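Dihydropteroate synthase (Clostridioides difficile, PDB 6PZ2) catalyses the condensation of a dihydropterin pyrophosphate with para-aminobenzoate to give dihydropteroate, the folate-pathway step blocked by sulfonamide antibiotics. Local coordinates at residues P89-T94 with M110-W115; G55-R60 with D93-D98. All blocks are in the same frame, centred on the assembly; numbering follows the deposited sequence.

Contact 1: P89-T94 with M110-W115; sequences PISIDT and MVNDVW. With PT1 (pteroic acid), chain K.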
loop_
_atom_site.group_PDB
_atom_site.type_symbol
_atom_site.label_atom_id
_atom_site.label_comp_id
_atom_site.label_asym_id
_atom_site.label_seq_id
_atom_site.Cartn_x
_atom_site.Cartn_y
_atom_site.Cartn_z
ATOM N N PRO A 89 21.759 -12.858 -5.950
ATOM C CA PRO A 89 22.695 -11.790 -5.755
ATOM C C PRO A 89 22.725 -11.349 -4.288
ATOM O O PRO A 89 21.731 -11.475 -3.577
ATOM C CB PRO A 89 22.191 -10.658 -6.657
ATOM C CG PRO A 89 21.366 -11.377 -7.714
ATOM C CD PRO A 89 20.786 -12.573 -7.001
ATOM N N ILE A 90 23.877 -10.828 -3.889
ATOM C CA ILE A 90 24.128 -10.371 -2.520
ATOM C C ILE A 90 24.582 -8.908 -2.573
ATOM O O ILE A 90 25.285 -8.464 -3.461
ATOM C CB ILE A 90 25.192 -11.230 -1.809
ATOM C CG1 ILE A 90 24.882 -12.726 -1.853
ATOM C CG2 ILE A 90 25.407 -10.761 -0.381
ATOM C CD1 ILE A 90 26.089 -13.590 -1.530
ATOM N N SER A 91 24.174 -8.169 -1.568
ATOM C CA SER A 91 24.551 -6.807 -1.395
ATOM C C SER A 91 25.265 -6.734 -0.051
ATOM O O SER A 91 24.754 -7.331 0.879
ATOM C CB SER A 91 23.299 -5.960 -1.394
ATOM O OG SER A 91 23.558 -4.683 -0.871
ATOM N N ILE A 92 26.355 -5.984 0.088
ATOM C CA ILE A 92 26.985 -5.946 1.398
ATOM C C ILE A 92 26.707 -4.562 1.987
ATOM O O ILE A 92 27.080 -3.546 1.445
ATOM C CB ILE A 92 28.490 -6.277 1.346
ATOM C CG1 ILE A 92 29.164 -6.144 2.714
ATOM C CG2 ILE A 92 29.210 -5.369 0.361
ATOM C CD1 ILE A 92 28.881 -7.254 3.678
ATOM N N ASP A 93 26.032 -4.563 3.114
ATOM C CA ASP A 93 25.642 -3.347 3.747
ATOM C C ASP A 93 26.836 -2.918 4.593
ATOM O O ASP A 93 26.921 -3.295 5.738
ATOM C CB ASP A 93 24.404 -3.560 4.627
ATOM C CG ASP A 93 23.804 -2.300 5.243
ATOM O OD1 ASP A 93 24.552 -1.351 5.632
ATOM O OD2 ASP A 93 22.568 -2.288 5.351
ATOM N N THR A 94 27.737 -2.149 4.034
ATOM C CA THR A 94 28.872 -1.658 4.826
ATOM C C THR A 94 29.274 -0.282 4.286
ATOM O O THR A 94 29.166 -0.063 3.081
ATOM C CB THR A 94 30.084 -2.601 4.727
ATOM O OG1 THR A 94 31.088 -2.145 5.629
ATOM C CG2 THR A 94 30.691 -2.646 3.342
ATOM N N MET A 110 26.909 -6.043 -4.994
ATOM C CA MET A 110 26.631 -4.627 -4.814
ATOM C C MET A 110 27.137 -4.208 -3.430
ATOM O O MET A 110 27.079 -4.989 -2.507
ATOM C CB MET A 110 25.116 -4.390 -4.863
ATOM C CG MET A 110 24.655 -3.041 -4.293
ATOM S SD MET A 110 22.843 -2.768 -4.370
ATOM C CE MET A 110 22.635 -2.423 -6.115
ATOM N N VAL A 111 27.670 -3.005 -3.313
ATOM C CA VAL A 111 27.974 -2.445 -2.024
ATOM C C VAL A 111 26.834 -1.471 -1.725
ATOM O O VAL A 111 26.561 -0.561 -2.476
ATOM C CB VAL A 111 29.348 -1.746 -2.019
ATOM C CG1 VAL A 111 29.602 -1.030 -0.704
ATOM C CG2 VAL A 111 30.487 -2.707 -2.329
ATOM N N ASN A 112 26.218 -1.665 -0.586
ATOM C CA ASN A 112 25.224 -0.805 -0.084
ATOM C C ASN A 112 25.864 0.116 0.959
ATOM O O ASN A 112 25.944 -0.248 2.131
ATOM C CB ASN A 112 24.083 -1.636 0.512
ATOM C CG ASN A 112 22.967 -0.782 1.078
ATOM O OD1 ASN A 112 22.838 0.363 0.658
ATOM N ND2 ASN A 112 22.189 -1.315 2.019
ATOM N N ASP A 113 26.200 1.333 0.567
ATOM C CA ASP A 113 26.927 2.238 1.476
ATOM C C ASP A 113 25.992 3.289 2.075
ATOM O O ASP A 113 25.652 4.244 1.399
ATOM C CB ASP A 113 28.033 2.959 0.709
ATOM C CG ASP A 113 28.952 3.797 1.580
ATOM O OD1 ASP A 113 28.633 4.003 2.768
ATOM O OD2 ASP A 113 30.011 4.194 1.070
ATOM N N VAL A 114 25.707 3.186 3.365
ATOM C CA VAL A 114 24.795 4.117 4.035
ATOM C C VAL A 114 25.477 5.448 4.353
ATOM O O VAL A 114 24.843 6.272 5.012
ATOM C CB VAL A 114 24.186 3.543 5.326
ATOM C CG1 VAL A 114 23.380 2.273 5.056
ATOM C CG2 VAL A 114 25.235 3.317 6.407
ATOM N N TRP A 115 26.707 5.661 3.910
ATOM C CA TRP A 115 27.314 7.006 3.943
ATOM C C TRP A 115 27.630 7.517 2.535
ATOM O O TRP A 115 28.195 8.582 2.365
ATOM C CB TRP A 115 28.552 6.992 4.835
ATOM C CG TRP A 115 28.167 7.185 6.261
ATOM C CD1 TRP A 115 28.098 6.255 7.254
ATOM C CD2 TRP A 115 27.723 8.421 6.828
ATOM N NE1 TRP A 115 27.658 6.839 8.420
ATOM C CE2 TRP A 115 27.412 8.164 8.182
ATOM C CE3 TRP A 115 27.560 9.710 6.313
ATOM C CZ2 TRP A 115 26.932 9.157 9.028
ATOM C CZ3 TRP A 115 27.126 10.700 7.165
ATOM C CH2 TRP A 115 26.819 10.422 8.497
HETATM C C2 PT1 K . 18.140 2.217 3.915
HETATM C C3 PT1 K . 18.737 1.487 5.021
HETATM C C5 PT1 K . 19.927 0.715 4.660
HETATM N N6 PT1 K . 18.265 1.464 6.296
HETATM C C7 PT1 K . 19.788 1.471 2.438
HETATM N N9 PT1 K . 20.388 0.770 3.411
HETATM C C10 PT1 K . 18.912 0.762 7.240
HETATM N N11 PT1 K . 20.273 1.469 1.183
HETATM C C12 PT1 K . 20.075 0.054 6.910
HETATM C C21 PT1 K . 14.547 4.496 12.494
HETATM O O22 PT1 K . 14.338 5.716 12.410
HETATM O O1 PT1 K . 17.041 2.966 4.091
HETATM N N4 PT1 K . 18.692 2.209 2.684
HETATM N N8 PT1 K . 20.534 0.009 5.637
HETATM C C13 PT1 K . 18.394 0.777 8.662
HETATM N N14 PT1 K . 18.430 2.156 9.137
HETATM C C15 PT1 K . 17.514 2.663 9.991
HETATM C C16 PT1 K . 16.631 1.858 10.721
HETATM C C17 PT1 K . 17.413 4.045 10.092
HETATM C C18 PT1 K . 15.696 2.457 11.560
HETATM C C19 PT1 K . 16.475 4.646 10.926
HETATM C C20 PT1 K . 15.607 3.848 11.653
HETATM O O23 PT1 K . 13.836 3.809 13.231
HETATM O O HOH W 1 26.277 0.621 4.615
#

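Contact 2: G55-R60 with D93-D98; sequences GGESTR and DTYKAD. With PT1 (pteroic acid), chain K; SO4 (sulfate ion), chain B.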
loop_
_atom_site.group_PDB
_atom_site.type_symbol
_atom_site.label_atom_id
_atom_site.label_comp_id
_atom_site.label_asym_id
_atom_site.label_seq_id
_atom_site.Cartn_x
_atom_site.Cartn_y
_atom_site.Cartn_z
ATOM N N GLY A 55 24.370 -7.534 6.455
ATOM C CA GLY A 55 25.110 -6.536 7.225
ATOM C C GLY A 55 25.652 -7.120 8.514
ATOM O O GLY A 55 24.961 -7.881 9.188
ATOM N N GLY A 56 26.876 -6.762 8.864
ATOM C CA GLY A 56 27.472 -7.273 10.075
ATOM C C GLY A 56 27.602 -6.189 11.132
ATOM O O GLY A 56 28.076 -6.436 12.228
ATOM N N GLU A 57 27.284 -4.970 10.742
ATOM C CA GLU A 57 27.087 -3.848 11.640
ATOM C C GLU A 57 25.663 -3.337 11.421
ATOM O O GLU A 57 25.203 -3.256 10.293
ATOM C CB GLU A 57 28.053 -2.711 11.324
ATOM C CG GLU A 57 27.887 -1.506 12.227
ATOM C CD GLU A 57 28.963 -0.437 12.102
ATOM O OE1 GLU A 57 28.643 0.638 11.602
ATOM O OE2 GLU A 57 30.098 -0.645 12.549
ATOM N N SER A 58 24.962 -3.016 12.497
ATOM C CA SER A 58 23.641 -2.424 12.365
ATOM C C SER A 58 23.778 -0.897 12.255
ATOM O O SER A 58 24.387 -0.259 13.127
ATOM C CB SER A 58 22.788 -2.844 13.548
ATOM O OG SER A 58 21.497 -2.264 13.465
ATOM N N THR A 59 23.161 -0.302 11.241
ATOM C CA THR A 59 23.053 1.169 11.119
ATOM C C THR A 59 21.721 1.693 11.686
ATOM O O THR A 59 21.422 2.874 11.614
ATOM C CB THR A 59 23.229 1.577 9.653
ATOM O OG1 THR A 59 22.064 1.130 8.971
ATOM C CG2 THR A 59 24.431 0.938 8.993
ATOM N N ARG A 60 20.918 0.809 12.252
ATOM C CA ARG A 60 19.774 1.165 13.051
ATOM C C ARG A 60 20.216 2.043 14.233
ATOM O O ARG A 60 21.204 1.742 14.872
ATOM C CB ARG A 60 19.134 -0.139 13.530
ATOM C CG ARG A 60 17.726 0.029 14.058
ATOM C CD ARG A 60 17.244 -1.313 14.537
ATOM N NE ARG A 60 17.028 -2.312 13.503
ATOM C CZ ARG A 60 16.693 -3.562 13.806
ATOM N NH1 ARG A 60 16.697 -3.960 15.065
ATOM N NH2 ARG A 60 16.326 -4.413 12.876
ATOM N N ASP A 93 26.032 -4.563 3.114
ATOM C CA ASP A 93 25.642 -3.347 3.747
ATOM C C ASP A 93 26.836 -2.918 4.593
ATOM O O ASP A 93 26.921 -3.295 5.738
ATOM C CB ASP A 93 24.404 -3.560 4.627
ATOM C CG ASP A 93 23.804 -2.300 5.243
ATOM O OD1 ASP A 93 24.552 -1.351 5.632
ATOM O OD2 ASP A 93 22.568 -2.288 5.351
ATOM N N THR A 94 27.737 -2.149 4.034
ATOM C CA THR A 94 28.872 -1.658 4.826
ATOM C C THR A 94 29.274 -0.282 4.286
ATOM O O THR A 94 29.166 -0.063 3.081
ATOM C CB THR A 94 30.084 -2.601 4.727
ATOM O OG1 THR A 94 31.088 -2.145 5.629
ATOM C CG2 THR A 94 30.691 -2.646 3.342
ATOM N N TYR A 95 29.765 0.600 5.154
ATOM C CA TYR A 95 30.387 1.818 4.697
ATOM C C TYR A 95 31.914 1.709 4.777
ATOM O O TYR A 95 32.606 2.707 4.536
ATOM C CB TYR A 95 29.943 3.019 5.533
ATOM C CG TYR A 95 30.091 2.859 7.022
ATOM C CD1 TYR A 95 31.237 3.263 7.687
ATOM C CD2 TYR A 95 29.045 2.362 7.774
ATOM C CE1 TYR A 95 31.342 3.174 9.066
ATOM C CE2 TYR A 95 29.140 2.236 9.150
ATOM C CZ TYR A 95 30.297 2.632 9.795
ATOM O OH TYR A 95 30.372 2.486 11.152
ATOM N N LYS A 96 32.447 0.532 5.103
ATOM C CA LYS A 96 33.906 0.377 5.207
ATOM C C LYS A 96 34.460 -0.301 3.950
ATOM O O LYS A 96 34.033 -1.378 3.551
ATOM C CB LYS A 96 34.256 -0.405 6.469
ATOM C CG LYS A 96 33.637 0.176 7.734
ATOM C CD LYS A 96 34.093 -0.513 8.985
ATOM C CE LYS A 96 33.321 -0.091 10.217
ATOM N NZ LYS A 96 31.920 -0.575 10.212
ATOM N N ALA A 97 35.460 0.350 3.364
ATOM C CA ALA A 97 36.054 -0.060 2.099
ATOM C C ALA A 97 36.731 -1.430 2.223
ATOM O O ALA A 97 36.657 -2.240 1.298
ATOM C CB ALA A 97 37.021 1.006 1.648
ATOM N N ASP A 98 37.344 -1.722 3.363
ATOM C CA ASP A 98 38.038 -3.029 3.544
ATOM C C ASP A 98 37.034 -4.178 3.670
ATOM O O ASP A 98 37.283 -5.277 3.144
ATOM C CB ASP A 98 39.008 -3.078 4.729
ATOM C CG ASP A 98 38.532 -2.449 6.028
ATOM O OD1 ASP A 98 39.264 -2.597 6.992
ATOM O OD2 ASP A 98 37.460 -1.795 6.084
HETATM C C2 PT1 K . 18.140 2.217 3.915
HETATM C C3 PT1 K . 18.737 1.487 5.021
HETATM C C5 PT1 K . 19.927 0.715 4.660
HETATM N N6 PT1 K . 18.265 1.464 6.296
HETATM C C7 PT1 K . 19.788 1.471 2.438
HETATM N N9 PT1 K . 20.388 0.770 3.411
HETATM C C10 PT1 K . 18.912 0.762 7.240
HETATM N N11 PT1 K . 20.273 1.469 1.183
HETATM C C12 PT1 K . 20.075 0.054 6.910
HETATM C C21 PT1 K . 14.547 4.496 12.494
HETATM O O22 PT1 K . 14.338 5.716 12.410
HETATM O O1 PT1 K . 17.041 2.966 4.091
HETATM N N4 PT1 K . 18.692 2.209 2.684
HETATM N N8 PT1 K . 20.534 0.009 5.637
HETATM C C13 PT1 K . 18.394 0.777 8.662
HETATM N N14 PT1 K . 18.430 2.156 9.137
HETATM C C15 PT1 K . 17.514 2.663 9.991
HETATM C C16 PT1 K . 16.631 1.858 10.721
HETATM C C17 PT1 K . 17.413 4.045 10.092
HETATM C C18 PT1 K . 15.696 2.457 11.560
HETATM C C19 PT1 K . 16.475 4.646 10.926
HETATM C C20 PT1 K . 15.607 3.848 11.653
HETATM O O23 PT1 K . 13.836 3.809 13.231
HETATM S S SO4 B . 17.218 -2.641 9.560
HETATM O O1 SO4 B . 17.404 -1.682 10.672
HETATM O O2 SO4 B . 18.469 -2.738 8.777
HETATM O O3 SO4 B . 16.122 -2.172 8.683
HETATM O O4 SO4 B . 16.874 -3.972 10.108
HETATM O O HOH W 2 28.381 -5.295 7.080
#

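Contact 1: P89-T94 with M110-W115
Met-110 enters the pairing through its backbone: its N donates to Ile-90 O at 3.3 Å, and its O accepts from Ile-92 N at 2.9 Å. Its side chain runs out past Ser-91, CG and SD skirting a hydroxyl whose hydrogen bond goes to Asp-53. On the opposite face of the sheet Val-111 sets CG2 against CG2 of Ile-92 (4.0 Å), methyl to methyl, beneath helix 97-105, where Ala-103 meets Ile-92 and Ala-100 and Leu-104 meet Val-111. Strands 90-93 and 110-113 are the parallel pair of a beta-alpha-beta unit in the TIM barrel of the pterin-binding family, their axes 30° apart, with helix 97-105 as the crossover. Asn-112 N then donates to Ile-92 O at 2.9 Å. With CG anti to the backbone N (chi1 180°), the Asn-112 amide reaches into the pocket beside Asp-93, pointing the same way. Both ends of this amide read the pterin: OD1 accepts from N11 of pteroic acid at 2.8 Å, while ND2 donates to ring N9 at 3.1 Å and also to Asp-53. Asp-93 OD2 lies 3.1 Å from the pterin N8. Asp-113, facing away, accepts the N-H of Trp-115 on OD1 in an Asx turn. Val-114 lays CG1 against the pterin near N8 and N9, and its N-H holds a water that donates to Asp-93 OD1 (2.8 Å) and Asn-112 O, bridging the two segments beside the weak bond from Thr-94 N to Asn-112 O.

Contact 2: G55-R60 with D93-D98
Glu-57 reaches across to Tyr-95 and Lys-96 with an extended side chain. OE1 receives the Tyr-95 hydroxyl, OH, at 2.6 Å on its syn lone pair, at the edge of the phenol ring; carboxylate and ring planes are 59° apart. OE2 forms a salt bridge with Lys-96 NZ at 3.0 Å, met from above the carboxylate plane, and also accepts from Val-66 N. The lysine, bent at its last torsion (chi4 70°), has a second anion in Glu-71, and the two carboxylates probably stabilise its buried charge. Thr-59, Arg-60 and Asp-93 belong to the pteroic acid pocket: Thr-59 puts CG2 4.1 Å from Asp-93 OD1 and turns OG1 to the ligand, 3.1 Å from C12. Arg-60, its chain bent at the third torsion, passes the ligand with CG near C16 and grips a sulfate ion, probably from the crystallisation liquor, by NE and NH2, NE to sulfate O1 being 2.9 Å and nearly straight (176°). Behind this shell, a water accepts from Gly-56 N and donates to Asp-93 O, both at 2.8 Å. Lys-96 N donates to Thr-94 OG1 in an ST turn, and the same hydroxyl is hydrogen-bonded to Glu-71. The loop following strand 51-55, at the C-terminal end of the barrel strands where TIM barrels carry their active sites, is thereby tied to the turn before helix 97-105, with Lys-96 as the helix's N-cap and Glu-71 reaching in from helix 68-85.

Both contacts are largely buried, but contact 1 lies deeper, about 7 Å from the chain centre against about 11 Å for contact 2, which includes the exposed Arg-60. Contact 1 is strand pairing within the barrel wall; contact 2 joins loops at the strands' C-terminal ends. They share Asp-93 and Thr-94. Contact 1 rests mainly on backbone bonds, with one apolar pair on its helix side and polar Asp-93 and Asn-112 on its pocket side; contact 2 rests on charged and hydroxyl side chains. They also meet directly: Val-114 CG2 packs on Thr-59 CG2 at 3.6 Å, and the rings of Trp-115 and Tyr-95 stack edge-to-face. Pteroic acid spans both, with its pterin hydrogen-bonded by contact 1.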